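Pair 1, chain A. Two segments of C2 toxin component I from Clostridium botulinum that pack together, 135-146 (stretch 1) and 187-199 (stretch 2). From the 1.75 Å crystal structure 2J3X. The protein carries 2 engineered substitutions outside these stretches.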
# COMPACT_ATOMS: atom_id res chain seq x y z
N GLN A 135 8.12 9.26 -14.10
CA GLN A 135 7.75 8.05 -13.36
C GLN A 135 6.71 8.31 -12.26
O GLN A 135 5.80 7.48 -12.04
CB GLN A 135 9.02 7.50 -12.75
CG GLN A 135 8.81 6.33 -11.85
CD GLN A 135 10.13 5.67 -11.47
OE1 GLN A 135 11.01 5.51 -12.32
NE2 GLN A 135 10.24 5.26 -10.23
N ILE A 136 6.84 9.43 -11.54
CA ILE A 136 6.03 9.57 -10.34
C ILE A 136 4.77 10.46 -10.42
O ILE A 136 3.89 10.35 -9.56
CB ILE A 136 6.87 10.00 -9.09
CG1 ILE A 136 7.18 11.50 -9.12
CG2 ILE A 136 8.20 9.19 -8.92
CD1 ILE A 136 7.78 12.06 -7.86
N ILE A 137 4.69 11.37 -11.37
CA ILE A 137 3.57 12.36 -11.35
C ILE A 137 2.28 11.61 -11.65
O ILE A 137 2.23 10.78 -12.55
CB ILE A 137 3.80 13.47 -12.42
CG1 ILE A 137 5.01 14.33 -12.01
CG2 ILE A 137 2.55 14.33 -12.63
CD1 ILE A 137 4.86 14.88 -10.72
N ASN A 138 1.27 11.87 -10.83
CA ASN A 138 -0.02 11.20 -10.89
C ASN A 138 0.01 9.68 -10.59
O ASN A 138 -0.95 8.95 -10.88
CB ASN A 138 -0.67 11.43 -12.23
CG ASN A 138 -2.14 11.57 -12.11
OD1 ASN A 138 -2.67 11.67 -11.00
ND2 ASN A 138 -2.85 11.56 -13.24
N GLN A 139 1.13 9.18 -10.06
CA GLN A 139 1.14 7.85 -9.49
C GLN A 139 0.74 7.97 -8.03
O GLN A 139 0.82 9.06 -7.45
CB GLN A 139 2.56 7.23 -9.59
CG GLN A 139 2.61 5.77 -9.05
CD GLN A 139 1.64 4.88 -9.77
OE1 GLN A 139 0.49 4.70 -9.34
NE2 GLN A 139 2.06 4.34 -10.92
N GLU A 140 0.27 6.89 -7.42
CA GLU A 140 -0.24 6.99 -6.04
C GLU A 140 0.50 6.04 -5.13
O GLU A 140 0.55 4.80 -5.39
CB GLU A 140 -1.73 6.69 -6.03
CG GLU A 140 -2.39 6.89 -4.66
CD GLU A 140 -3.90 6.86 -4.75
OE1 GLU A 140 -4.44 6.12 -5.61
OE2 GLU A 140 -4.55 7.57 -3.96
N TYR A 141 1.12 6.59 -4.09
CA TYR A 141 2.03 5.81 -3.23
C TYR A 141 1.53 5.78 -1.80
O TYR A 141 1.50 6.80 -1.12
CB TYR A 141 3.40 6.49 -3.22
CG TYR A 141 4.02 6.53 -4.60
CD1 TYR A 141 4.67 5.41 -5.14
CD2 TYR A 141 3.97 7.72 -5.37
CE1 TYR A 141 5.26 5.47 -6.42
CE2 TYR A 141 4.54 7.79 -6.63
CZ TYR A 141 5.20 6.67 -7.15
OH TYR A 141 5.78 6.74 -8.41
N THR A 142 1.13 4.60 -1.32
CA THR A 142 0.52 4.53 -0.01
C THR A 142 1.55 4.42 1.12
O THR A 142 2.51 3.61 1.06
CB THR A 142 -0.40 3.26 0.02
OG1 THR A 142 -1.27 3.33 -1.12
CG2 THR A 142 -1.21 3.17 1.35
N LYS A 143 1.33 5.20 2.19
CA LYS A 143 2.07 5.06 3.41
C LYS A 143 1.27 4.13 4.33
O LYS A 143 0.25 4.51 4.88
CB LYS A 143 2.25 6.45 4.07
CG LYS A 143 3.21 6.37 5.30
CD LYS A 143 4.69 6.43 4.88
CE LYS A 143 5.59 6.42 6.11
NZ LYS A 143 6.98 6.43 5.55
N PHE A 144 1.70 2.87 4.42
CA PHE A 144 0.93 1.90 5.20
C PHE A 144 0.90 2.21 6.69
O PHE A 144 -0.13 1.97 7.34
CB PHE A 144 1.49 0.49 4.95
CG PHE A 144 1.49 0.11 3.52
CD1 PHE A 144 0.28 -0.07 2.80
CD2 PHE A 144 2.71 -0.09 2.85
CE1 PHE A 144 0.31 -0.47 1.42
CE2 PHE A 144 2.75 -0.47 1.50
CZ PHE A 144 1.55 -0.64 0.78
N SER A 145 1.97 2.79 7.22
CA SER A 145 2.07 3.10 8.64
C SER A 145 1.42 4.46 8.86
O SER A 145 0.90 5.05 7.92
CB SER A 145 3.53 3.16 9.11
OG SER A 145 4.22 4.22 8.40
N PHE A 146 1.44 4.92 10.11
CA PHE A 146 1.11 6.33 10.39
C PHE A 146 2.05 7.18 9.54
O PHE A 146 3.20 6.77 9.29
CB PHE A 146 1.40 6.62 11.85
CG PHE A 146 0.63 5.73 12.76
CD1 PHE A 146 -0.77 5.89 12.90
CD2 PHE A 146 1.28 4.68 13.41
CE1 PHE A 146 -1.53 5.04 13.77
CE2 PHE A 146 0.55 3.83 14.28
CZ PHE A 146 -0.83 4.00 14.46
N LEU A 187 -0.39 11.44 11.54
CA LEU A 187 -1.72 11.22 10.95
C LEU A 187 -1.97 9.71 10.83
O LEU A 187 -1.03 8.92 10.99
CB LEU A 187 -1.86 11.89 9.57
CG LEU A 187 -1.30 13.31 9.44
CD1 LEU A 187 -1.43 13.69 7.95
CD2 LEU A 187 -2.10 14.27 10.29
N ASN A 188 -3.23 9.33 10.58
CA ASN A 188 -3.67 7.95 10.53
C ASN A 188 -2.85 7.14 9.51
O ASN A 188 -2.26 7.67 8.54
CB ASN A 188 -5.13 7.92 10.07
CG ASN A 188 -6.08 8.34 11.18
OD1 ASN A 188 -5.73 8.23 12.35
ND2 ASN A 188 -7.31 8.68 10.82
N GLN A 189 -2.89 5.82 9.70
CA GLN A 189 -2.31 4.90 8.76
C GLN A 189 -3.09 4.97 7.43
O GLN A 189 -4.30 5.29 7.39
CB GLN A 189 -2.56 3.48 9.28
CG GLN A 189 -1.81 3.13 10.57
CD GLN A 189 -1.79 1.62 10.77
OE1 GLN A 189 -2.24 1.15 11.80
NE2 GLN A 189 -1.25 0.84 9.78
N GLY A 190 -2.39 4.62 6.34
CA GLY A 190 -3.07 4.31 5.10
C GLY A 190 -3.39 5.47 4.15
O GLY A 190 -4.20 5.32 3.24
N PHE A 191 -2.75 6.62 4.36
CA PHE A 191 -2.87 7.68 3.37
C PHE A 191 -1.91 7.41 2.25
O PHE A 191 -0.85 6.80 2.48
CB PHE A 191 -2.50 9.05 3.96
CG PHE A 191 -3.60 9.65 4.82
CD1 PHE A 191 -4.79 10.04 4.23
CD2 PHE A 191 -3.42 9.81 6.19
CE1 PHE A 191 -5.83 10.57 5.00
CE2 PHE A 191 -4.46 10.34 7.00
CZ PHE A 191 -5.65 10.73 6.37
N SER A 192 -2.23 7.96 1.08
CA SER A 192 -1.32 7.94 -0.04
C SER A 192 -0.94 9.36 -0.44
O SER A 192 -1.64 10.31 -0.08
CB SER A 192 -1.97 7.29 -1.27
OG SER A 192 -2.22 5.91 -0.97
N ILE A 193 0.15 9.45 -1.17
CA ILE A 193 0.56 10.73 -1.77
C ILE A 193 0.51 10.54 -3.28
O ILE A 193 0.98 9.52 -3.79
CB ILE A 193 1.95 11.13 -1.32
CG1 ILE A 193 1.90 11.67 0.11
CG2 ILE A 193 2.44 12.34 -2.12
CD1 ILE A 193 1.29 13.17 0.21
N ILE A 194 -0.06 11.52 -3.98
CA ILE A 194 -0.05 11.60 -5.44
C ILE A 194 0.82 12.81 -5.85
O ILE A 194 0.41 13.97 -5.66
CB ILE A 194 -1.45 11.78 -5.97
CG1 ILE A 194 -2.36 10.63 -5.55
CG2 ILE A 194 -1.40 11.87 -7.53
CD1 ILE A 194 -3.84 10.85 -5.94
N PRO A 195 2.04 12.56 -6.34
CA PRO A 195 2.92 13.70 -6.72
C PRO A 195 2.22 14.43 -7.86
O PRO A 195 1.72 13.80 -8.79
CB PRO A 195 4.17 12.97 -7.25
CG PRO A 195 4.21 11.72 -6.38
CD PRO A 195 2.74 11.25 -6.50
N GLU A 196 2.15 15.76 -7.74
CA GLU A 196 1.51 16.58 -8.77
C GLU A 196 2.50 17.42 -9.57
O GLU A 196 2.22 17.70 -10.75
CB GLU A 196 0.45 17.48 -8.13
CG GLU A 196 -0.63 16.69 -7.31
CD GLU A 196 -1.65 15.93 -8.15
OE1 GLU A 196 -1.55 15.92 -9.41
OE2 GLU A 196 -2.58 15.32 -7.53
N SER A 197 3.65 17.75 -8.96
CA SER A 197 4.71 18.50 -9.65
C SER A 197 6.03 18.24 -8.95
O SER A 197 6.05 17.81 -7.82
CB SER A 197 4.44 20.01 -9.65
OG SER A 197 4.36 20.50 -8.34
N ALA A 198 7.12 18.50 -9.66
CA ALA A 198 8.45 18.33 -9.09
C ALA A 198 9.37 19.36 -9.70
O ALA A 198 9.34 19.58 -10.92
CB ALA A 198 8.96 16.93 -9.42
N ILE A 199 10.18 19.96 -8.85
CA ILE A 199 11.22 20.93 -9.31
C ILE A 199 12.51 20.62 -8.60
O ILE A 199 12.49 19.95 -7.56
CB ILE A 199 10.81 22.40 -9.07
CG1 ILE A 199 10.68 22.68 -7.56
CG2 ILE A 199 9.57 22.74 -9.89
CD1 ILE A 199 10.54 24.24 -7.20
O HOH W 1 -0.72 7.17 6.28

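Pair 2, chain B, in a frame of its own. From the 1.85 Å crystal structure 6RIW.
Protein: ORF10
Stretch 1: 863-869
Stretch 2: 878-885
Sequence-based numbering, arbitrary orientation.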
# COMPACT_ATOMS: atom_id res chain seq x y z
N SER B 863 35.71 7.45 4.00
CA SER B 863 36.20 7.03 5.30
C SER B 863 35.37 7.63 6.45
O SER B 863 35.38 7.07 7.54
CB SER B 863 37.69 7.39 5.48
OG SER B 863 37.89 8.80 5.44
N LYS B 864 34.67 8.74 6.23
CA LYS B 864 33.81 9.26 7.28
C LYS B 864 32.49 8.49 7.26
O LYS B 864 31.95 8.21 6.19
CB LYS B 864 33.56 10.76 7.14
CG LYS B 864 34.76 11.65 7.50
CD LYS B 864 34.91 11.88 9.01
CE LYS B 864 35.90 10.91 9.66
NZ LYS B 864 35.58 10.67 11.10
N HIS B 865 32.01 8.15 8.45
CA HIS B 865 30.82 7.33 8.64
C HIS B 865 29.81 8.08 9.48
O HIS B 865 30.16 8.66 10.51
CB HIS B 865 31.16 6.02 9.33
CG HIS B 865 32.21 5.23 8.61
ND1 HIS B 865 31.93 4.47 7.50
CD2 HIS B 865 33.55 5.12 8.82
CE1 HIS B 865 33.04 3.90 7.07
NE2 HIS B 865 34.04 4.28 7.85
N ILE B 866 28.54 8.01 9.08
CA ILE B 866 27.45 8.60 9.84
C ILE B 866 26.39 7.53 10.09
O ILE B 866 26.06 6.75 9.19
CB ILE B 866 26.85 9.83 9.11
CG1 ILE B 866 27.88 10.97 9.07
CG2 ILE B 866 25.52 10.30 9.79
CD1 ILE B 866 27.40 12.17 8.27
N ALA B 867 25.90 7.46 11.33
CA ALA B 867 24.83 6.54 11.68
C ALA B 867 23.49 7.26 11.59
O ALA B 867 23.38 8.43 11.96
CB ALA B 867 25.04 5.99 13.10
N ILE B 868 22.47 6.54 11.10
CA ILE B 868 21.09 7.01 11.09
C ILE B 868 20.25 6.03 11.90
O ILE B 868 20.37 4.81 11.72
CB ILE B 868 20.53 7.10 9.65
CG1 ILE B 868 21.51 7.87 8.74
CG2 ILE B 868 19.10 7.70 9.66
CD1 ILE B 868 21.01 8.00 7.27
N ASN B 869 19.39 6.56 12.77
CA ASN B 869 18.48 5.75 13.57
C ASN B 869 17.04 6.02 13.15
O ASN B 869 16.69 7.14 12.75
CB ASN B 869 18.67 6.05 15.06
CG ASN B 869 18.12 4.94 15.95
OD1 ASN B 869 18.47 3.77 15.78
ND2 ASN B 869 17.24 5.30 16.88
N ALA B 878 15.33 0.71 13.14
CA ALA B 878 16.23 0.62 12.01
C ALA B 878 17.50 1.40 12.33
O ALA B 878 17.44 2.46 12.97
CB ALA B 878 15.59 1.17 10.73
N HIS B 879 18.64 0.87 11.92
CA HIS B 879 19.90 1.59 12.07
C HIS B 879 20.72 1.44 10.80
O HIS B 879 20.88 0.32 10.29
CB HIS B 879 20.69 1.07 13.28
CG HIS B 879 21.54 2.12 13.95
ND1 HIS B 879 21.03 3.05 14.83
CD2 HIS B 879 22.87 2.35 13.88
CE1 HIS B 879 22.02 3.82 15.26
NE2 HIS B 879 23.15 3.41 14.70
N LEU B 880 21.23 2.56 10.28
CA LEU B 880 21.98 2.55 9.02
C LEU B 880 23.34 3.18 9.24
O LEU B 880 23.49 4.10 10.05
CB LEU B 880 21.26 3.34 7.92
CG LEU B 880 19.92 2.81 7.43
CD1 LEU B 880 18.82 3.27 8.36
CD2 LEU B 880 19.66 3.34 6.01
N ILE B 881 24.32 2.70 8.47
CA ILE B 881 25.64 3.34 8.40
C ILE B 881 25.86 3.78 6.97
O ILE B 881 25.79 2.95 6.05
CB ILE B 881 26.76 2.38 8.84
CG1 ILE B 881 26.55 1.86 10.27
CG2 ILE B 881 28.11 3.08 8.67
CD1 ILE B 881 26.55 2.98 11.35
N LEU B 882 26.13 5.06 6.77
CA LEU B 882 26.47 5.60 5.46
C LEU B 882 27.91 6.10 5.51
O LEU B 882 28.39 6.51 6.58
CB LEU B 882 25.55 6.76 5.06
CG LEU B 882 24.24 6.36 4.39
CD1 LEU B 882 23.32 5.63 5.40
CD2 LEU B 882 23.56 7.60 3.81
N SER B 883 28.60 6.09 4.37
CA SER B 883 30.01 6.47 4.38
C SER B 883 30.32 7.34 3.18
O SER B 883 29.67 7.23 2.13
CB SER B 883 30.91 5.23 4.45
OG SER B 883 30.88 4.53 3.22
N SER B 884 31.29 8.24 3.34
CA SER B 884 31.70 9.09 2.25
C SER B 884 32.48 8.29 1.22
O SER B 884 32.99 7.20 1.49
CB SER B 884 32.55 10.26 2.76
OG SER B 884 33.67 9.78 3.49
N SER B 885 32.58 8.85 0.03
CA SER B 885 33.24 8.21 -1.10
C SER B 885 34.40 9.07 -1.57
O SER B 885 34.66 10.16 -1.04
CB SER B 885 32.25 7.96 -2.23
OG SER B 885 31.91 9.18 -2.84

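Both pairs set two antiparallel strands side by side, and 14 central residues superpose with an RMSD of 0.7 Å on N, CA and C. The strand directions differ by 148° in pair 1 and 161° in pair 2, with axes approaching to 4.4 and 4.6 Å. The anchor of the match is Tyr A141 with Ile B866, whose CA atoms fall 0.1 Å apart. Each faces a hydrogen-bonded partner: Tyr A141 N donates to Ile A193 O (2.9 Å) and Ile A193 N to Tyr A141 O (3.0 Å), just as Ile B866 N donates to Leu B882 O (2.9 Å) and Leu B882 N to Ile B866 O (3.0 Å).

The next rung, Thr A142 with Ser A192, matches Ala B867 with Ile B881. Here, as is usual for a non-hydrogen-bonded antiparallel pair, the strands come close, CA to CA 3.9 Å in pair 1 and 4.7 Å in pair 2, and the two side chains of each rung lie on the same face of the sheet and can touch. Pair 1 joins two hydroxyls, Thr A142 OG1 and Ser A192 OG, in a 2.8 Å hydrogen bond. Pair 2 fills the same place with hydrocarbon: Ala B867 CB meets Ile B881 CD1 at 3.8 Å, the small methyl leaving room for the longer isoleucine.

One rung on, Ile B868 and Leu B880 exchange two 2.8 Å backbone bonds, N to O in each direction, and Ile B868 CD1 also reaches Leu B882 CD1 at 3.8 Å, an apolar contact on one face of the sheet. The matching Lys A143 keeps a firm bond from its N to Phe A191 O (2.7 Å), but its O receives only a weak one from Gly A190 N (3.0 Å). Gly A190 has phi/psi of 87/16, where a CB would jam against the preceding carbonyl, so glycine suits this departure from strand geometry. Its counterpart, His B879, remains extended and sends ND1 to Asn B869 OD1 (2.8 Å), a side-chain bond between polar groups. Water 1 accepts from Phe A191 N at 2.8 Å where pair 1 loosens.

At the other end, Pro A195 matches Ser B884. Proline has no amide hydrogen to give, and Gln A139 O, which lies 3.1 Å from Pro A195 CD, finds no hydrogen-bonding partner. The ring instead packs against Ile A136 CD1, 3.8 Å from Pro A195 CB, while Pro A195 O accepts from Asn A138 N (2.8 Å). Serine retains its amide: Ser B884 N donates to Lys B864 O (2.9 Å), and Ser B884 OG accepts from Ser B863 N and Lys B864 N, both at 3.1 Å.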